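PDB 4XE7: uncharacterized protein from Bacillus thuringiensis serovar kurstaki, which probably assembles into nucleotide-dependent, actin-like filaments that segregate plasmid DNA, as other ParM proteins do, and is modelled without nucleotide. Local coordinates for residues Y232-L237 with K366-G371; G240-A245 with T260-N265. All blocks are in the same frame, centred on the assembly; numbering follows the deposited sequence.

Overall arrangement
Contact 1 and contact 2 are two parts of one mixed five-stranded sheet, their centres about 12 Å apart. Contact 1 pairs strand 232-237 with the parallel strand 366-370; on the other flank of 232-237 lies strand 242-248, which contact 2 joins to the end of strand 251-260 and the loop after it. The two contacts meet directly: Asn-235 OD1 lies 2.6 Å from Asn-244 ND2, and Ile-234 N lies 2.8 Å from Ala-245 O, both probable hydrogen bonds. The turn between strands 232-237 and 242-248 probably corresponds to a phosphate-binding loop of the actin family. The model is the apo form and holds no nucleotide to confirm this.

Contact 1 of 2, residues Y232-L237 with K366-G371; sequences YAINDL and KNIVVG
Tyr-232 and Lys-366 begin a parallel pairing in the sheet of an actin-like, ribonuclease H-type domain. Their side chains lie side by side and point the same way, Tyr-232 CD1 4.0 Å from Lys-366 CB; the ammonium of Lys-366 leads off to a salt bridge with Glu-230. Ala-233 gives its N-H to Lys-366 O and takes that of Ile-368, while its CB touches Asn-367 OD1 at 3.3 Å on the opposite face from Tyr-232. Ile-234 returns to the tyrosine's face, where its CG2 packs 4.0 Å from Val-370 CG2. Asn-235 and Asn-367 bring amides into this largely buried pairing. In Asn-235, CG stands anti to the carbonyl carbon, beside the backbone N (chi1 -55°); both N and ND2 donate to Ile-368 O, N from 2.8 Å, ND2 from 3.1 Å and above the carbonyl plane. ND2 also makes a weak, bent bond to Asn-367 OD1, the two amide planes standing 75° apart, while OD1 of Asn-235 is taken by Asn-244. Asp-236 swings its carboxylate across Val-370 at about a right angle, and its OD2 rests 3.5 Å from Gly-371 CA, which, carrying no side chain, lets the carboxylate lie close. At the C-terminal end of the strand, Leu-237 N reaches Val-370 O in a nearly straight 2.8 Å bond.

Contact 2 of 2, residues G240-A245 with T260-N265; sequences GTSDNA and TDLGTN
Ser-242 and Thr-260 face each other as an antiparallel hydrogen-bonded pair, with both side chains on the same face of the sheet. The two bonds of the pair differ in form: Thr-260 N meets Ser-242 O at 2.8 Å, nearly along the C=O axis, whereas Ser-242 N approaches Thr-260 O from above the carbonyl plane at 3.1 Å. Beyond this pair the second chain bends away from the strand. OG of Ser-242, anti to its carbonyl carbon (chi1 -67°), donates to Leu-262 O in a short 2.5 Å bond lying in the carbonyl plane. The same hydroxyl is bonded to Gln-351 NE2 of helix 337-362, the helix against which Leu-262 also packs.

Thr-260 turns its two branches to different tasks. OG1 sits between the backbone N and the carbonyl carbon (chi1 75°) and accepts from Leu-262 N at 3.2 Å, closing an ST turn. CG2 lies 4.2 Å from Asn-244 OD1, the two side chains crossing obliquely, and one water joins that OD1, to which it donates, with Thr-260 OG1. The amide nitrogen of Asn-244 is held by Asn-235 of the neighbouring strand 232-237. Thr-241, directed away, still brings CB to 3.2 Å from Thr-260 O. At the other end of the contact Gly-240 CA and Gly-263 CA lie 4.1 Å apart, a close approach that uses the lack of a side chain at Gly-263.

Chemically this is a polar junction: one hydroxyl, Ser-242 OG, links strand 242-248, the turn leading to helix 265-279 and helix 337-362, while Thr-260 OG1 shapes the turn from within, consistent with the two hydroxyls, together with the backbone pair, helping to fix the path of the chain.

Contact 1 of 2, residues Y232-L237 with K366-G371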
ATOM      1  N   TYR A 232     -18.583  -6.476 -10.001  1.00 20.80           N
ATOM      2  CA  TYR A 232     -17.833  -5.299  -9.624  1.00 21.96           C
ATOM      3  C   TYR A 232     -16.814  -4.950 -10.697  1.00 27.18           C
ATOM      4  O   TYR A 232     -16.016  -5.797 -11.099  1.00 28.44           O
ATOM      5  CB  TYR A 232     -17.079  -5.537  -8.307  1.00 30.11           C
ATOM      6  CG  TYR A 232     -17.903  -6.050  -7.153  1.00 41.22           C
ATOM      7  CD1 TYR A 232     -18.682  -5.178  -6.391  1.00 56.31           C
ATOM      8  CD2 TYR A 232     -17.875  -7.393  -6.792  1.00 36.41           C
ATOM      9  CE1 TYR A 232     -19.428  -5.632  -5.317  1.00 63.57           C
ATOM     10  CE2 TYR A 232     -18.617  -7.858  -5.715  1.00 55.13           C
ATOM     11  CZ  TYR A 232     -19.395  -6.970  -4.980  1.00 67.15           C
ATOM     12  OH  TYR A 232     -20.144  -7.413  -3.909  1.00 72.63           O
ATOM     13  N   ALA A 233     -16.797  -3.703 -11.136  1.00 18.75           N
ATOM     14  CA  ALA A 233     -15.624  -3.229 -11.834  1.00 17.51           C
ATOM     15  C   ALA A 233     -14.766  -2.500 -10.805  1.00 28.41           C
ATOM     16  O   ALA A 233     -15.255  -1.632 -10.079  1.00 26.49           O
ATOM     17  CB  ALA A 233     -15.993  -2.316 -13.013  1.00 22.38           C
ATOM     18  N   ILE A 234     -13.501  -2.884 -10.704  1.00 28.58           N
ATOM     19  CA  ILE A 234     -12.580  -2.133  -9.867  1.00 30.18           C
ATOM     20  C   ILE A 234     -11.509  -1.493 -10.730  1.00 30.69           C
ATOM     21  O   ILE A 234     -10.683  -2.166 -11.352  1.00 21.08           O
ATOM     22  CB  ILE A 234     -11.929  -3.006  -8.780  1.00 21.69           C
ATOM     23  CG1 ILE A 234     -13.022  -3.702  -7.950  1.00 29.67           C
ATOM     24  CG2 ILE A 234     -11.074  -2.135  -7.872  1.00 25.68           C
ATOM     25  CD1 ILE A 234     -12.503  -4.651  -6.876  1.00 28.50           C
ATOM     26  N   ASN A 235     -11.540  -0.171 -10.766  1.00 24.46           N
ATOM     27  CA  ASN A 235     -10.595   0.570 -11.567  1.00 17.36           C
ATOM     28  C   ASN A 235      -9.529   1.198 -10.675  1.00 17.20           C
ATOM     29  O   ASN A 235      -9.815   2.086  -9.872  1.00 19.95           O
ATOM     30  CB  ASN A 235     -11.336   1.621 -12.388  1.00 19.74           C
ATOM     31  CG  ASN A 235     -12.441   1.016 -13.230  1.00 20.21           C
ATOM     32  OD1 ASN A 235     -12.211   0.590 -14.364  1.00 16.04           O
ATOM     33  ND2 ASN A 235     -13.657   0.961 -12.670  1.00 19.68           N
ATOM     34  N   ASP A 236      -8.303   0.701 -10.808  1.00 18.72           N
ATOM     35  CA  ASP A 236      -7.174   1.163 -10.015  1.00 21.10           C
ATOM     36  C   ASP A 236      -6.435   2.274 -10.772  1.00 31.27           C
ATOM     37  O   ASP A 236      -5.727   1.993 -11.753  1.00 19.54           O
ATOM     38  CB  ASP A 236      -6.233  -0.016  -9.711  1.00 24.07           C
ATOM     39  CG  ASP A 236      -5.189   0.307  -8.638  1.00 34.52           C
ATOM     40  OD1 ASP A 236      -4.497  -0.633  -8.195  1.00 45.18           O
ATOM     41  OD2 ASP A 236      -5.060   1.486  -8.231  1.00 31.00           O
ATOM     42  N   LEU A 237      -6.598   3.519 -10.318  1.00 20.12           N
ATOM     43  CA  LEU A 237      -6.023   4.685 -11.012  1.00 24.05           C
ATOM     44  C   LEU A 237      -4.646   5.051 -10.444  1.00 21.32           C
ATOM     45  O   LEU A 237      -4.546   5.564  -9.321  1.00 19.25           O
ATOM     46  CB  LEU A 237      -6.972   5.892 -10.906  1.00 18.75           C
ATOM     47  CG  LEU A 237      -8.432   5.533 -11.154  1.00 24.17           C
ATOM     48  CD1 LEU A 237      -9.324   6.764 -11.118  1.00 22.08           C
ATOM     49  CD2 LEU A 237      -8.544   4.811 -12.496  1.00 25.70           C
ATOM     50  N   LYS A 366     -21.647  -2.578  -9.928  1.00 26.79           N
ATOM     51  CA  LYS A 366     -20.986  -1.496  -9.227  1.00 22.59           C
ATOM     52  C   LYS A 366     -19.740  -1.074 -10.009  1.00 21.72           C
ATOM     53  O   LYS A 366     -18.957  -1.916 -10.447  1.00 21.35           O
ATOM     54  CB  LYS A 366     -20.611  -1.928  -7.804  1.00 23.06           C
ATOM     55  CG  LYS A 366     -21.808  -2.249  -6.916  1.00 28.77           C
ATOM     56  CD  LYS A 366     -22.507  -0.969  -6.469  1.00 33.80           C
ATOM     57  CE  LYS A 366     -23.451  -1.212  -5.288  1.00 36.15           C
ATOM     58  NZ  LYS A 366     -24.504  -2.184  -5.622  1.00 29.81           N
ATOM     59  N   ASN A 367     -19.554   0.218 -10.193  1.00 20.81           N
ATOM     60  CA  ASN A 367     -18.321   0.686 -10.813  1.00 19.94           C
ATOM     61  C   ASN A 367     -17.468   1.433  -9.782  1.00 23.42           C
ATOM     62  O   ASN A 367     -17.829   2.519  -9.335  1.00 22.20           O
ATOM     63  CB  ASN A 367     -18.644   1.554 -12.037  1.00 20.27           C
ATOM     64  CG  ASN A 367     -17.462   1.688 -12.993  1.00 27.01           C
ATOM     65  OD1 ASN A 367     -16.476   0.950 -12.888  1.00 27.05           O
ATOM     66  ND2 ASN A 367     -17.547   2.647 -13.916  1.00 18.54           N
ATOM     67  N   ILE A 368     -16.344   0.828  -9.394  1.00 15.29           N
ATOM     68  CA  ILE A 368     -15.545   1.322  -8.275  1.00 18.76           C
ATOM     69  C   ILE A 368     -14.205   1.917  -8.714  1.00 20.77           C
ATOM     70  O   ILE A 368     -13.552   1.359  -9.588  1.00 21.45           O
ATOM     71  CB  ILE A 368     -15.280   0.179  -7.262  1.00 19.32           C
ATOM     72  CG1 ILE A 368     -16.595  -0.519  -6.914  1.00 25.14           C
ATOM     73  CG2 ILE A 368     -14.584   0.724  -6.013  1.00 21.08           C
ATOM     74  CD1 ILE A 368     -16.456  -1.735  -5.994  1.00 20.82           C
ATOM     75  N   VAL A 369     -13.800   3.045  -8.110  1.00 16.59           N
ATOM     76  CA  VAL A 369     -12.475   3.598  -8.356  1.00 13.29           C
ATOM     77  C   VAL A 369     -11.632   3.520  -7.092  1.00 15.48           C
ATOM     78  O   VAL A 369     -12.132   3.710  -5.985  1.00 24.00           O
ATOM     79  CB  VAL A 369     -12.520   5.059  -8.860  1.00 19.46           C
ATOM     80  CG1 VAL A 369     -13.156   5.118 -10.232  1.00 17.11           C
ATOM     81  CG2 VAL A 369     -13.259   5.987  -7.861  1.00 16.22           C
ATOM     82  N   VAL A 370     -10.356   3.191  -7.264  1.00 13.34           N
ATOM     83  CA  VAL A 370      -9.396   3.160  -6.163  1.00 14.20           C
ATOM     84  C   VAL A 370      -8.098   3.665  -6.720  1.00 20.11           C
ATOM     85  O   VAL A 370      -7.978   3.813  -7.935  1.00 18.87           O
ATOM     86  CB  VAL A 370      -9.193   1.737  -5.565  1.00 20.81           C
ATOM     87  CG1 VAL A 370     -10.494   1.193  -5.039  1.00 18.37           C
ATOM     88  CG2 VAL A 370      -8.610   0.804  -6.600  1.00 15.84           C
ATOM     89  N   GLY A 371      -7.125   3.929  -5.846  1.00 19.68           N
ATOM     90  CA  GLY A 371      -5.795   4.302  -6.288  1.00 21.18           C
ATOM     91  C   GLY A 371      -5.542   5.778  -6.053  1.00 22.77           C
ATOM     92  O   GLY A 371      -6.484   6.522  -5.826  1.00 21.34           O
TER

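Contact 2 of 2, residues G240-A245 with T260-N265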
ATOM      1  N   GLY A 240       1.188   6.026 -13.546  1.00 24.30           N
ATOM      2  CA  GLY A 240       1.561   5.815 -14.939  1.00 27.58           C
ATOM      3  C   GLY A 240       0.567   4.970 -15.711  1.00 27.26           C
ATOM      4  O   GLY A 240       0.591   4.922 -16.932  1.00 23.29           O
ATOM      5  N   THR A 241      -0.325   4.293 -14.995  1.00 27.13           N
ATOM      6  CA  THR A 241      -1.270   3.386 -15.625  1.00 27.66           C
ATOM      7  C   THR A 241      -2.595   3.392 -14.892  1.00 20.11           C
ATOM      8  O   THR A 241      -2.672   3.775 -13.722  1.00 18.63           O
ATOM      9  CB  THR A 241      -0.773   1.907 -15.634  1.00 25.81           C
ATOM     10  OG1 THR A 241      -0.564   1.477 -14.282  1.00 28.11           O
ATOM     11  CG2 THR A 241       0.515   1.738 -16.430  1.00 24.98           C
ATOM     12  N   SER A 242      -3.623   2.910 -15.581  1.00 23.16           N
ATOM     13  CA  SER A 242      -4.899   2.607 -14.956  1.00 24.90           C
ATOM     14  C   SER A 242      -5.227   1.143 -15.208  1.00 16.62           C
ATOM     15  O   SER A 242      -5.069   0.648 -16.332  1.00 24.53           O
ATOM     16  CB  SER A 242      -6.010   3.514 -15.502  1.00 33.41           C
ATOM     17  OG  SER A 242      -5.800   4.863 -15.123  1.00 27.41           O
ATOM     18  N   ASP A 243      -5.670   0.445 -14.163  1.00 14.78           N
ATOM     19  CA  ASP A 243      -6.044  -0.968 -14.290  1.00 22.74           C
ATOM     20  C   ASP A 243      -7.571  -1.161 -14.194  1.00 18.11           C
ATOM     21  O   ASP A 243      -8.176  -0.897 -13.150  1.00 23.70           O
ATOM     22  CB  ASP A 243      -5.315  -1.777 -13.211  1.00 31.71           C
ATOM     23  CG  ASP A 243      -5.527  -3.273 -13.350  1.00 36.03           C
ATOM     24  OD1 ASP A 243      -4.871  -3.890 -14.219  1.00 35.31           O
ATOM     25  OD2 ASP A 243      -6.337  -3.829 -12.573  1.00 40.15           O
ATOM     26  N   ASN A 244      -8.200  -1.573 -15.286  1.00 14.13           N
ATOM     27  CA  ASN A 244      -9.653  -1.757 -15.263  1.00 22.34           C
ATOM     28  C   ASN A 244      -9.991  -3.234 -15.102  1.00 21.32           C
ATOM     29  O   ASN A 244      -9.962  -3.984 -16.064  1.00 23.12           O
ATOM     30  CB  ASN A 244     -10.293  -1.195 -16.529  1.00 17.61           C
ATOM     31  CG  ASN A 244      -9.823   0.215 -16.834  1.00 31.74           C
ATOM     32  OD1 ASN A 244      -8.967   0.434 -17.697  1.00 23.83           O
ATOM     33  ND2 ASN A 244     -10.357   1.178 -16.095  1.00 23.75           N
ATOM     34  N   ALA A 245     -10.281  -3.640 -13.868  1.00 18.07           N
ATOM     35  CA  ALA A 245     -10.561  -5.039 -13.557  1.00 24.60           C
ATOM     36  C   ALA A 245     -12.058  -5.282 -13.448  1.00 21.05           C
ATOM     37  O   ALA A 245     -12.782  -4.469 -12.871  1.00 23.87           O
ATOM     38  CB  ALA A 245      -9.858  -5.453 -12.248  1.00 18.51           C
ATOM     39  N   THR A 260      -4.379   0.382 -19.066  1.00 29.35           N
ATOM     40  CA  THR A 260      -3.963   1.404 -20.026  1.00 36.98           C
ATOM     41  C   THR A 260      -2.862   2.308 -19.487  1.00 36.55           C
ATOM     42  O   THR A 260      -2.466   2.209 -18.319  1.00 33.18           O
ATOM     43  CB  THR A 260      -5.151   2.304 -20.460  1.00 44.05           C
ATOM     44  OG1 THR A 260      -5.474   3.224 -19.409  1.00 38.45           O
ATOM     45  CG2 THR A 260      -6.377   1.463 -20.807  1.00 43.27           C
ATOM     46  N   ASP A 261      -2.383   3.200 -20.349  1.00 36.25           N
ATOM     47  CA  ASP A 261      -1.344   4.155 -19.977  1.00 43.31           C
ATOM     48  C   ASP A 261      -1.928   5.478 -19.466  1.00 38.12           C
ATOM     49  O   ASP A 261      -1.226   6.487 -19.426  1.00 29.95           O
ATOM     50  CB  ASP A 261      -0.410   4.424 -21.166  1.00 41.95           C
ATOM     51  CG  ASP A 261       0.374   3.192 -21.577  1.00 59.27           C
ATOM     52  OD1 ASP A 261       0.616   2.335 -20.703  1.00 65.56           O
ATOM     53  OD2 ASP A 261       0.754   3.080 -22.765  1.00 65.99           O
ATOM     54  N   LEU A 262      -3.205   5.481 -19.090  1.00 28.52           N
ATOM     55  CA  LEU A 262      -3.822   6.685 -18.533  1.00 27.42           C
ATOM     56  C   LEU A 262      -3.407   6.866 -17.063  1.00 31.77           C
ATOM     57  O   LEU A 262      -3.969   6.227 -16.167  1.00 37.61           O
ATOM     58  CB  LEU A 262      -5.353   6.621 -18.662  1.00 25.30           C
ATOM     59  CG  LEU A 262      -6.127   7.862 -18.188  1.00 27.16           C
ATOM     60  CD1 LEU A 262      -5.638   9.149 -18.868  1.00 28.11           C
ATOM     61  CD2 LEU A 262      -7.635   7.705 -18.414  1.00 33.80           C
ATOM     62  N   GLY A 263      -2.427   7.739 -16.828  1.00 28.58           N
ATOM     63  CA  GLY A 263      -1.849   7.943 -15.506  1.00 20.42           C
ATOM     64  C   GLY A 263      -1.996   9.389 -15.065  1.00 22.48           C
ATOM     65  O   GLY A 263      -2.413  10.225 -15.859  1.00 21.33           O
ATOM     66  N   THR A 264      -1.668   9.688 -13.811  1.00 22.22           N
ATOM     67  CA  THR A 264      -1.630  11.088 -13.365  1.00 29.51           C
ATOM     68  C   THR A 264      -0.337  11.824 -13.756  1.00 24.85           C
ATOM     69  O   THR A 264      -0.305  13.069 -13.767  1.00 22.11           O
ATOM     70  CB  THR A 264      -1.774  11.203 -11.837  1.00 25.03           C
ATOM     71  OG1 THR A 264      -0.765  10.394 -11.210  1.00 24.66           O
ATOM     72  CG2 THR A 264      -3.181  10.766 -11.391  1.00 14.35           C
ATOM     73  N   ASN A 265       0.708  11.057 -14.069  1.00 23.59           N
ATOM     74  CA  ASN A 265       2.040  11.602 -14.321  1.00 25.89           C
ATOM     75  C   ASN A 265       2.040  12.785 -15.283  1.00 25.84           C
ATOM     76  O   ASN A 265       2.497  13.878 -14.939  1.00 21.50           O
ATOM     77  CB  ASN A 265       2.988  10.510 -14.863  1.00 25.15           C
ATOM     78  CG  ASN A 265       3.531   9.607 -13.770  1.00 25.97           C
ATOM     79  OD1 ASN A 265       3.432   9.918 -12.577  1.00 28.78           O
ATOM     80  ND2 ASN A 265       4.122   8.487 -14.173  1.00 27.79           N
TER
HETATM   81  O   HOH W   1      -7.673   2.854 -18.318  1.00 28.43           O